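Local coordinates for enoyl-CoA hydratase/isomerase family protein (Bacillus anthracis, PDB 3KQF), which probably catalyses the reversible hydration of 2-trans-enoyl-CoA to 3-hydroxyacyl-CoA, as an enoyl-CoA hydratase of the crotonase family, at residues I22-E27 with N31-A36; F126-E131 with I198-K203; V160-E165 with T169-S174. All blocks are in the same frame, centred on the assembly; numbering follows the deposited sequence. Where two conformers were deposited one is given.

Interaction 1: I22-E27 with N31-A36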
loop_
_atom_site.group_PDB
_atom_site.type_symbol
_atom_site.label_atom_id
_atom_site.label_comp_id
_atom_site.label_asym_id
_atom_site.label_seq_id
_atom_site.Cartn_x
_atom_site.Cartn_y
_atom_site.Cartn_z
ATOM N N ILE A 22 9.404 -8.898 -25.880
ATOM C CA ILE A 22 8.387 -9.820 -26.340
ATOM C C ILE A 22 7.151 -8.999 -26.708
ATOM O O ILE A 22 6.679 -8.214 -25.894
ATOM C CB ILE A 22 7.988 -10.813 -25.238
ATOM C CG1 ILE A 22 9.220 -11.568 -24.717
ATOM C CG2 ILE A 22 6.947 -11.778 -25.770
ATOM C CD1 ILE A 22 8.934 -12.477 -23.545
ATOM N N SER A 23 6.656 -9.151 -27.933
ATOM C CA SER A 23 5.489 -8.394 -28.376
ATOM C C SER A 23 4.311 -9.304 -28.727
ATOM O O SER A 23 4.443 -10.188 -29.594
ATOM C CB SER A 23 5.835 -7.558 -29.612
ATOM O OG SER A 23 6.943 -6.712 -29.409
ATOM N N LEU A 24 3.167 -9.114 -28.070
ATOM C CA LEU A 24 1.969 -9.869 -28.451
ATOM C C LEU A 24 1.703 -9.428 -29.892
ATOM O O LEU A 24 1.713 -8.233 -30.183
ATOM C CB LEU A 24 0.779 -9.578 -27.539
ATOM C CG LEU A 24 0.976 -9.817 -26.044
ATOM C CD1 LEU A 24 -0.312 -9.546 -25.290
ATOM C CD2 LEU A 24 1.466 -11.234 -25.741
ATOM N N ASN A 25 1.474 -10.387 -30.787
ATOM C CA ASN A 25 1.337 -10.097 -32.213
ATOM C C ASN A 25 0.063 -10.630 -32.875
ATOM O O ASN A 25 0.117 -11.471 -33.778
ATOM C CB ASN A 25 2.568 -10.644 -32.952
ATOM C CG ASN A 25 2.677 -10.129 -34.376
ATOM O OD1 ASN A 25 2.247 -9.013 -34.686
ATOM N ND2 ASN A 25 3.284 -10.935 -35.254
ATOM N N ARG A 26 -1.071 -10.111 -32.422
ATOM C CA ARG A 26 -2.366 -10.439 -32.966
ATOM C C ARG A 26 -3.139 -9.126 -33.085
ATOM O O ARG A 26 -4.208 -8.984 -32.508
ATOM C CB ARG A 26 -3.115 -11.404 -32.052
ATOM C CG ARG A 26 -2.440 -12.731 -31.794
ATOM C CD ARG A 26 -3.441 -13.633 -31.065
ATOM N NE ARG A 26 -4.517 -14.047 -31.961
ATOM C CZ ARG A 26 -5.764 -14.329 -31.594
ATOM N NH1 ARG A 26 -6.161 -14.176 -30.326
ATOM N NH2 ARG A 26 -6.645 -14.709 -32.518
ATOM N N GLU A 27 -2.587 -8.168 -33.833
ATOM C CA GLU A 27 -3.217 -6.837 -33.975
ATOM C C GLU A 27 -4.690 -6.857 -34.378
ATOM O O GLU A 27 -5.491 -6.112 -33.801
ATOM C CB GLU A 27 -2.456 -5.934 -34.959
ATOM C CG GLU A 27 -1.077 -5.535 -34.531
ATOM C CD GLU A 27 -0.418 -4.567 -35.521
ATOM O OE1 GLU A 27 -1.113 -3.680 -36.075
ATOM O OE2 GLU A 27 0.803 -4.694 -35.728
ATOM N N ASN A 31 -4.755 -8.124 -29.833
ATOM C CA ASN A 31 -3.785 -8.838 -29.028
ATOM C C ASN A 31 -4.389 -9.640 -27.884
ATOM O O ASN A 31 -3.787 -9.759 -26.810
ATOM C CB ASN A 31 -2.746 -7.841 -28.526
ATOM C CG ASN A 31 -1.893 -7.323 -29.648
ATOM O OD1 ASN A 31 -1.607 -8.066 -30.589
ATOM N ND2 ASN A 31 -1.471 -6.068 -29.564
ATOM N N SER A 32 -5.573 -10.202 -28.130
ATOM C CA SER A 32 -6.243 -11.023 -27.137
ATOM C C SER A 32 -5.495 -12.330 -26.931
ATOM O O SER A 32 -4.809 -12.843 -27.832
ATOM C CB SER A 32 -7.707 -11.279 -27.499
ATOM O OG SER A 32 -7.844 -12.075 -28.667
ATOM N N LEU A 33 -5.659 -12.893 -25.745
ATOM C CA LEU A 33 -4.943 -14.106 -25.361
ATOM C C LEU A 33 -5.636 -15.401 -25.757
ATOM O O LEU A 33 -6.482 -15.914 -25.019
ATOM C CB LEU A 33 -4.730 -14.078 -23.840
ATOM C CG LEU A 33 -4.026 -12.832 -23.284
ATOM C CD1 LEU A 33 -4.190 -12.772 -21.758
ATOM C CD2 LEU A 33 -2.555 -12.757 -23.685
ATOM N N SER A 34 -5.306 -15.922 -26.942
ATOM C CA SER A 34 -5.848 -17.189 -27.373
ATOM C C SER A 34 -4.989 -18.290 -26.755
ATOM O O SER A 34 -3.854 -18.035 -26.330
ATOM C CB SER A 34 -5.814 -17.306 -28.898
ATOM O OG SER A 34 -4.499 -17.133 -29.390
ATOM N N LEU A 35 -5.510 -19.514 -26.707
ATOM C CA LEU A 35 -4.728 -20.619 -26.166
ATOM C C LEU A 35 -3.452 -20.806 -26.983
ATOM O O LEU A 35 -2.408 -21.122 -26.438
ATOM C CB LEU A 35 -5.539 -21.922 -26.124
ATOM C CG LEU A 35 -6.811 -21.874 -25.259
ATOM C CD1 LEU A 35 -7.520 -23.212 -25.244
ATOM C CD2 LEU A 35 -6.468 -21.450 -23.840
ATOM N N ALA A 36 -3.533 -20.597 -28.293
ATOM C CA ALA A 36 -2.345 -20.739 -29.154
ATOM C C ALA A 36 -1.269 -19.710 -28.780
ATOM O O ALA A 36 -0.077 -20.048 -28.683
ATOM C CB ALA A 36 -2.730 -20.635 -30.632
#
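The guanidinium of Arg26 has Ser34 over one face and Ser32 at its edge. OG of Ser34 lies 3.4 Å above the plane, offset toward the rim. The backbone O of Ser32 sits in the plane and accepts a bond from Arg26 NH1 at 3.1 Å (159° at the hydrogen). On the acceptor's side this bond comes from well above the carbonyl plane. The contact lies in the strand-to-helix connection of a beta-alpha-beta unit of the crotonase fold, where strand 19-24 leads into helix 35-49. The Arg26 chain bends at its third torsion (chi3 71°), which brings NH1 back to the segment 31-36. NH1 has a second partner in Asp72, with which it forms a salt bridge.

The other flat group is the amide of Asn31. Its CB and CG rest against CB of Leu24. Its ND2 is bonded to the backbone O atoms of Ala62 and Ala66, which fixes how the amide is turned. OD1 then faces the chain at Arg26. Leu24 CD1 meets Leu33 CD2 at 4.2 Å. Ser34 is the N-cap of helix 35-49 and caps Leu37 N with its OG. Two bonds close the turn between Arg26 and Asn31: Asn31 N donates to Arg26 O at 2.9 Å, and Arg26 N donates to Asn31 OD1 at 2.8 Å, almost in line with the amide C=O.

Interaction 2: F126-E131 with I198-K203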
loop_
_atom_site.group_PDB
_atom_site.type_symbol
_atom_site.label_atom_id
_atom_site.label_comp_id
_atom_site.label_asym_id
_atom_site.label_seq_id
_atom_site.Cartn_x
_atom_site.Cartn_y
_atom_site.Cartn_z
ATOM N N PHE A 126 7.251 -3.712 -13.115
ATOM C CA PHE A 126 6.678 -2.356 -13.185
ATOM C C PHE A 126 6.200 -2.060 -14.598
ATOM O O PHE A 126 6.476 -2.828 -15.541
ATOM C CB PHE A 126 7.559 -1.252 -12.564
ATOM C CG PHE A 126 8.882 -1.086 -13.216
ATOM C CD1 PHE A 126 9.051 -0.181 -14.261
ATOM C CD2 PHE A 126 9.967 -1.820 -12.774
ATOM C CE1 PHE A 126 10.276 -0.025 -14.862
ATOM C CE2 PHE A 126 11.211 -1.660 -13.363
ATOM C CZ PHE A 126 11.368 -0.762 -14.410
ATOM N N ARG A 127 5.470 -0.951 -14.721
ATOM C CA ARG A 127 4.741 -0.600 -15.913
ATOM C C ARG A 127 4.969 0.818 -16.435
ATOM O O ARG A 127 5.019 1.784 -15.673
ATOM C CB ARG A 127 3.251 -0.741 -15.541
ATOM C CG ARG A 127 2.793 -2.172 -15.253
ATOM C CD ARG A 127 1.733 -2.278 -14.129
ATOM N NE ARG A 127 2.356 -1.994 -12.834
ATOM C CZ ARG A 127 3.107 -2.866 -12.139
ATOM N NH1 ARG A 127 3.667 -2.494 -10.997
ATOM N NH2 ARG A 127 3.313 -4.092 -12.588
ATOM N N ILE A 128 5.134 0.913 -17.748
ATOM C CA ILE A 128 5.242 2.203 -18.452
ATOM C C ILE A 128 4.044 2.197 -19.401
ATOM O O ILE A 128 3.871 1.240 -20.164
ATOM C CB ILE A 128 6.493 2.327 -19.299
ATOM C CG1 ILE A 128 7.765 2.055 -18.494
ATOM C CG2 ILE A 128 6.555 3.750 -19.965
ATOM C CD1 ILE A 128 8.994 1.958 -19.367
ATOM N N ALA A 129 3.226 3.237 -19.370
ATOM C CA ALA A 129 2.052 3.343 -20.244
ATOM C C ALA A 129 2.087 4.510 -21.221
ATOM O O ALA A 129 2.553 5.582 -20.894
ATOM C CB ALA A 129 0.808 3.486 -19.418
ATOM N N ALA A 130 1.509 4.287 -22.397
ATOM C CA ALA A 130 1.331 5.331 -23.377
ATOM C C ALA A 130 0.268 6.261 -22.807
ATOM O O ALA A 130 -0.652 5.791 -22.121
ATOM C CB ALA A 130 0.840 4.751 -24.708
ATOM N N GLU A 131 0.385 7.555 -23.098
ATOM C CA GLU A 131 -0.599 8.557 -22.663
ATOM C C GLU A 131 -1.996 8.170 -23.101
ATOM O O GLU A 131 -2.975 8.502 -22.428
ATOM C CB GLU A 131 -0.291 9.962 -23.250
ATOM C CG GLU A 131 0.838 10.717 -22.572
ATOM C CD GLU A 131 1.044 12.123 -23.144
ATOM O OE1 GLU A 131 1.254 12.256 -24.366
ATOM O OE2 GLU A 131 1.016 13.098 -22.362
ATOM N N ILE A 198 13.134 0.874 -23.461
ATOM C CA ILE A 198 14.498 0.419 -23.746
ATOM C C ILE A 198 15.513 1.153 -22.878
ATOM O O ILE A 198 16.442 0.541 -22.367
ATOM C CB ILE A 198 14.854 0.568 -25.221
ATOM C CG1 ILE A 198 14.081 -0.459 -26.036
ATOM C CG2 ILE A 198 16.369 0.376 -25.445
ATOM C CD1 ILE A 198 14.231 -0.287 -27.537
ATOM N N GLU A 199 15.344 2.454 -22.703
ATOM C CA GLU A 199 16.320 3.191 -21.891
ATOM C C GLU A 199 16.286 2.788 -20.408
ATOM O O GLU A 199 17.346 2.672 -19.787
ATOM C CB GLU A 199 16.282 4.698 -22.162
ATOM C CG GLU A 199 16.919 4.990 -23.538
ATOM C CD GLU A 199 16.948 6.447 -23.930
ATOM O OE1 GLU A 199 16.631 7.313 -23.087
ATOM O OE2 GLU A 199 17.302 6.725 -25.100
ATOM N N ILE A 200 15.101 2.511 -19.865
ATOM C CA ILE A 200 15.001 2.026 -18.471
ATOM C C ILE A 200 15.569 0.609 -18.385
ATOM O O ILE A 200 16.317 0.296 -17.460
ATOM C CB ILE A 200 13.563 2.081 -17.934
ATOM C CG1 ILE A 200 13.112 3.534 -17.838
ATOM C CG2 ILE A 200 13.462 1.400 -16.557
ATOM C CD1 ILE A 200 11.677 3.697 -17.401
ATOM N N ALA A 201 15.259 -0.232 -19.377
ATOM C CA ALA A 201 15.803 -1.584 -19.435
ATOM C C ALA A 201 17.335 -1.545 -19.504
ATOM O O ALA A 201 17.998 -2.340 -18.844
ATOM C CB ALA A 201 15.223 -2.361 -20.652
ATOM N N GLU A 202 17.890 -0.640 -20.320
ATOM C CA GLU A 202 19.351 -0.508 -20.454
ATOM C C GLU A 202 20.002 -0.100 -19.137
ATOM O O GLU A 202 21.088 -0.575 -18.800
ATOM C CB GLU A 202 19.736 0.498 -21.561
ATOM C CG GLU A 202 19.499 0.011 -22.970
ATOM C CD GLU A 202 19.821 1.067 -24.007
ATOM O OE1 GLU A 202 19.802 2.282 -23.679
ATOM O OE2 GLU A 202 20.066 0.682 -25.158
ATOM N N LYS A 203 19.358 0.794 -18.395
ATOM C CA LYS A 203 19.893 1.186 -17.096
ATOM C C LYS A 203 19.957 -0.016 -16.168
ATOM O O LYS A 203 20.993 -0.291 -15.566
ATOM C CB LYS A 203 19.053 2.282 -16.444
ATOM C CG LYS A 203 19.522 2.667 -15.032
ATOM C CD LYS A 203 21.009 3.017 -14.979
ATOM C CE LYS A 203 21.389 3.584 -13.632
ATOM N NZ LYS A 203 22.799 4.031 -13.505
#
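Ile200 meets Phe126 and Ile128 through two separate branches. It is the residue of 198-203 that carries the contact. At Ile200 the side chain turns toward the strand. Its CG2 lies anti to the backbone N (CG1 at chi1 -66°), and this branch comes to the rim of the Phe126 ring. Ile200 CG2 is 3.7 Å from Phe126 CZ, near the ring plane, so the methyl meets an edge and not a face. The longer branch runs out to CD1. Ile200 CD1 meets CD1 of Ile128 tip to tip at 3.8 Å. One residue thus touches two strand residues whose side chains leave the same side of the strand. One turn on, Ile204 of the same helix also packs on Phe126.

The contact is small and wholly apolar. Ile106 of strand 105-109 and Phe186 of strand 186-188 touch all three side chains and fill in round them. Phe126 also packs on Gly161 of the second subunit. The arrangement is plain helix-on-sheet packing: helix 193-206 packed on one face of the parallel part of the crotonase-fold sheet.

Interaction 3: V160-E165 with T169-S174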
loop_
_atom_site.group_PDB
_atom_site.type_symbol
_atom_site.label_atom_id
_atom_site.label_comp_id
_atom_site.label_asym_id
_atom_site.label_seq_id
_atom_site.Cartn_x
_atom_site.Cartn_y
_atom_site.Cartn_z
ATOM N N VAL A 160 -6.307 -1.838 -1.155
ATOM C CA VAL A 160 -7.557 -2.565 -1.235
ATOM C C VAL A 160 -8.763 -1.725 -1.690
ATOM O O VAL A 160 -9.547 -2.194 -2.491
ATOM C CB VAL A 160 -7.866 -3.322 0.074
ATOM C CG1 VAL A 160 -7.993 -2.379 1.263
ATOM C CG2 VAL A 160 -9.160 -4.169 -0.079
ATOM N N GLY A 161 -8.840 -0.478 -1.232
ATOM C CA GLY A 161 -9.966 0.419 -1.553
ATOM C C GLY A 161 -10.110 0.719 -3.033
ATOM O O GLY A 161 -11.185 0.588 -3.613
ATOM N N ARG A 162 -9.026 1.178 -3.637
ATOM C CA ARG A 162 -9.009 1.460 -5.053
ATOM C C ARG A 162 -9.194 0.198 -5.898
ATOM O O ARG A 162 -9.902 0.212 -6.913
ATOM C CB ARG A 162 -7.706 2.178 -5.431
ATOM C CG ARG A 162 -7.629 2.536 -6.898
ATOM C CD ARG A 162 -8.678 3.565 -7.276
ATOM N NE ARG A 162 -8.443 4.830 -6.586
ATOM C CZ ARG A 162 -9.305 5.839 -6.535
ATOM N NH1 ARG A 162 -10.518 5.725 -7.065
ATOM N NH2 ARG A 162 -8.966 6.957 -5.897
ATOM N N ALA A 163 -8.552 -0.895 -5.504
ATOM C CA ALA A 163 -8.711 -2.160 -6.217
ATOM C C ALA A 163 -10.171 -2.600 -6.224
ATOM O O ALA A 163 -10.652 -3.120 -7.219
ATOM C CB ALA A 163 -7.843 -3.251 -5.585
ATOM N N LYS A 164 -10.855 -2.422 -5.094
ATOM C CA LYS A 164 -12.252 -2.817 -4.977
ATOM C C LYS A 164 -13.154 -1.977 -5.874
ATOM O O LYS A 164 -13.994 -2.521 -6.588
ATOM C CB LYS A 164 -12.725 -2.743 -3.521
ATOM C CG LYS A 164 -12.284 -3.926 -2.688
ATOM C CD LYS A 164 -12.717 -3.795 -1.238
ATOM C CE LYS A 164 -12.556 -5.155 -0.526
ATOM N NZ LYS A 164 -13.090 -5.139 0.858
ATOM N N GLU A 165 -12.991 -0.661 -5.866
ATOM C CA GLU A 165 -13.882 0.165 -6.709
ATOM C C GLU A 165 -13.657 -0.191 -8.190
ATOM O O GLU A 165 -14.589 -0.277 -8.950
ATOM C CB GLU A 165 -13.759 1.671 -6.434
ATOM C CG GLU A 165 -12.499 2.392 -6.838
ATOM C CD GLU A 165 -12.505 2.937 -8.264
ATOM O OE1 GLU A 165 -11.581 3.710 -8.588
ATOM O OE2 GLU A 165 -13.438 2.652 -9.044
ATOM N N THR A 169 -16.763 -2.075 -10.190
ATOM C CA THR A 169 -17.395 -1.312 -11.249
ATOM C C THR A 169 -17.015 -1.848 -12.617
ATOM O O THR A 169 -17.793 -1.721 -13.561
ATOM C CB THR A 169 -16.990 0.171 -11.229
ATOM O OG1 THR A 169 -15.585 0.276 -11.395
ATOM C CG2 THR A 169 -17.431 0.848 -9.908
ATOM N N GLY A 170 -15.810 -2.417 -12.716
ATOM C CA GLY A 170 -15.264 -2.909 -13.991
ATOM C C GLY A 170 -14.999 -1.761 -14.952
ATOM O O GLY A 170 -14.969 -1.953 -16.164
ATOM N N ARG A 171 -14.798 -0.566 -14.405
ATOM C CA ARG A 171 -14.621 0.627 -15.234
ATOM C C ARG A 171 -13.245 0.756 -15.864
ATOM O O ARG A 171 -12.253 0.245 -15.337
ATOM C CB ARG A 171 -14.963 1.888 -14.441
ATOM C CG ARG A 171 -13.914 2.314 -13.403
ATOM C CD ARG A 171 -14.436 3.393 -12.474
ATOM N NE ARG A 171 -13.411 3.849 -11.539
ATOM C CZ ARG A 171 -12.610 4.897 -11.743
ATOM N NH1 ARG A 171 -12.734 5.655 -12.829
ATOM N NH2 ARG A 171 -11.680 5.202 -10.842
ATOM N N ARG A 172 -13.197 1.439 -17.009
ATOM C CA ARG A 172 -11.944 1.676 -17.708
ATOM C C ARG A 172 -11.389 3.017 -17.237
ATOM O O ARG A 172 -12.141 3.993 -17.072
ATOM C CB ARG A 172 -12.123 1.758 -19.224
ATOM C CG ARG A 172 -12.711 0.567 -19.906
ATOM C CD ARG A 172 -12.658 0.839 -21.413
ATOM N NE ARG A 172 -13.183 -0.251 -22.217
ATOM C CZ ARG A 172 -12.984 -0.377 -23.529
ATOM N NH1 ARG A 172 -12.227 0.486 -24.183
ATOM N NH2 ARG A 172 -13.504 -1.401 -24.178
ATOM N N ILE A 173 -10.071 3.075 -17.066
ATOM C CA ILE A 173 -9.414 4.289 -16.615
ATOM C C ILE A 173 -8.287 4.676 -17.581
ATOM O O ILE A 173 -7.735 3.819 -18.281
ATOM C CB ILE A 173 -8.898 4.117 -15.183
ATOM C CG1 ILE A 173 -7.753 3.086 -15.131
ATOM C CG2 ILE A 173 -10.069 3.675 -14.241
ATOM C CD1 ILE A 173 -7.134 2.943 -13.753
ATOM N N SER A 174 -7.981 5.967 -17.648
ATOM C CA SER A 174 -6.934 6.472 -18.526
ATOM C C SER A 174 -5.567 6.169 -17.945
ATOM O O SER A 174 -5.440 5.850 -16.783
ATOM C CB SER A 174 -7.043 7.977 -18.671
ATOM O OG SER A 174 -6.773 8.622 -17.432
#
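The carboxylate of Glu165 and the guanidinium of Arg171 lie nearly coplanar, 17° apart. Arg171 grips side-on, with NE and NH2 each taking one oxygen. Arg171 NH2 to Glu165 OE1 is 2.7 Å and almost straight. Arg171 NE to Glu165 OE2 is 2.8 Å. Both oxygens use their syn lone pairs. The setting is a helix-to-strand turn in the crotonase fold, where helix 160-169 ends and the chain turns back to strand 173-174. Glu165 bends at chi2 (88°), which swings its carboxylate across to Arg171.

Arg162, one turn earlier on the helix, comes to the same carboxylate from another direction. Its guanidinium is turned 65° from that of Arg171. Arg162 NH1 bonds Glu165 OE1 at 2.7 Å, on the anti side and out of the carboxylate plane. OE1 thus accepts from two arginines, and the shared carboxylate charge probably offsets the closeness of the two guanidinium groups. The network is extended by Tyr181, whose OH bonds Arg171 NH2 and whose ring makes a cation-pi contact with Arg162. Phe186 of the third subunit makes another with Arg162, so the network reaches the trimer interface.

The backbone O of Glu165 also holds the helix end. It accepts from Thr169 N at 3.1 Å and from Thr169 OG1 at 2.7 Å. The same hydroxyl makes an ST turn, Thr169 OG1 accepting from Arg171 N at 3.2 Å.

The three contacts come from separate parts of one crotonase fold. Interaction 1 closes first along the chain. Interaction 3 is nested inside the loop closed by interaction 2. Interactions 1 and 2 reach the same six-stranded sheet, through strands 19-24 and 126-130, with centres about 20 Å apart. Interaction 3 belongs to the turn between helix 160-169 and strand 173-174. Its centre is about 25 Å from that of interaction 1 and about 24 Å from that of interaction 2, and within one chain none of them touch. Phe126 of interaction 2 packs on Gly161 of a second subunit, so the trimer brings segments of these two contacts together; interaction 1 stays within its chain.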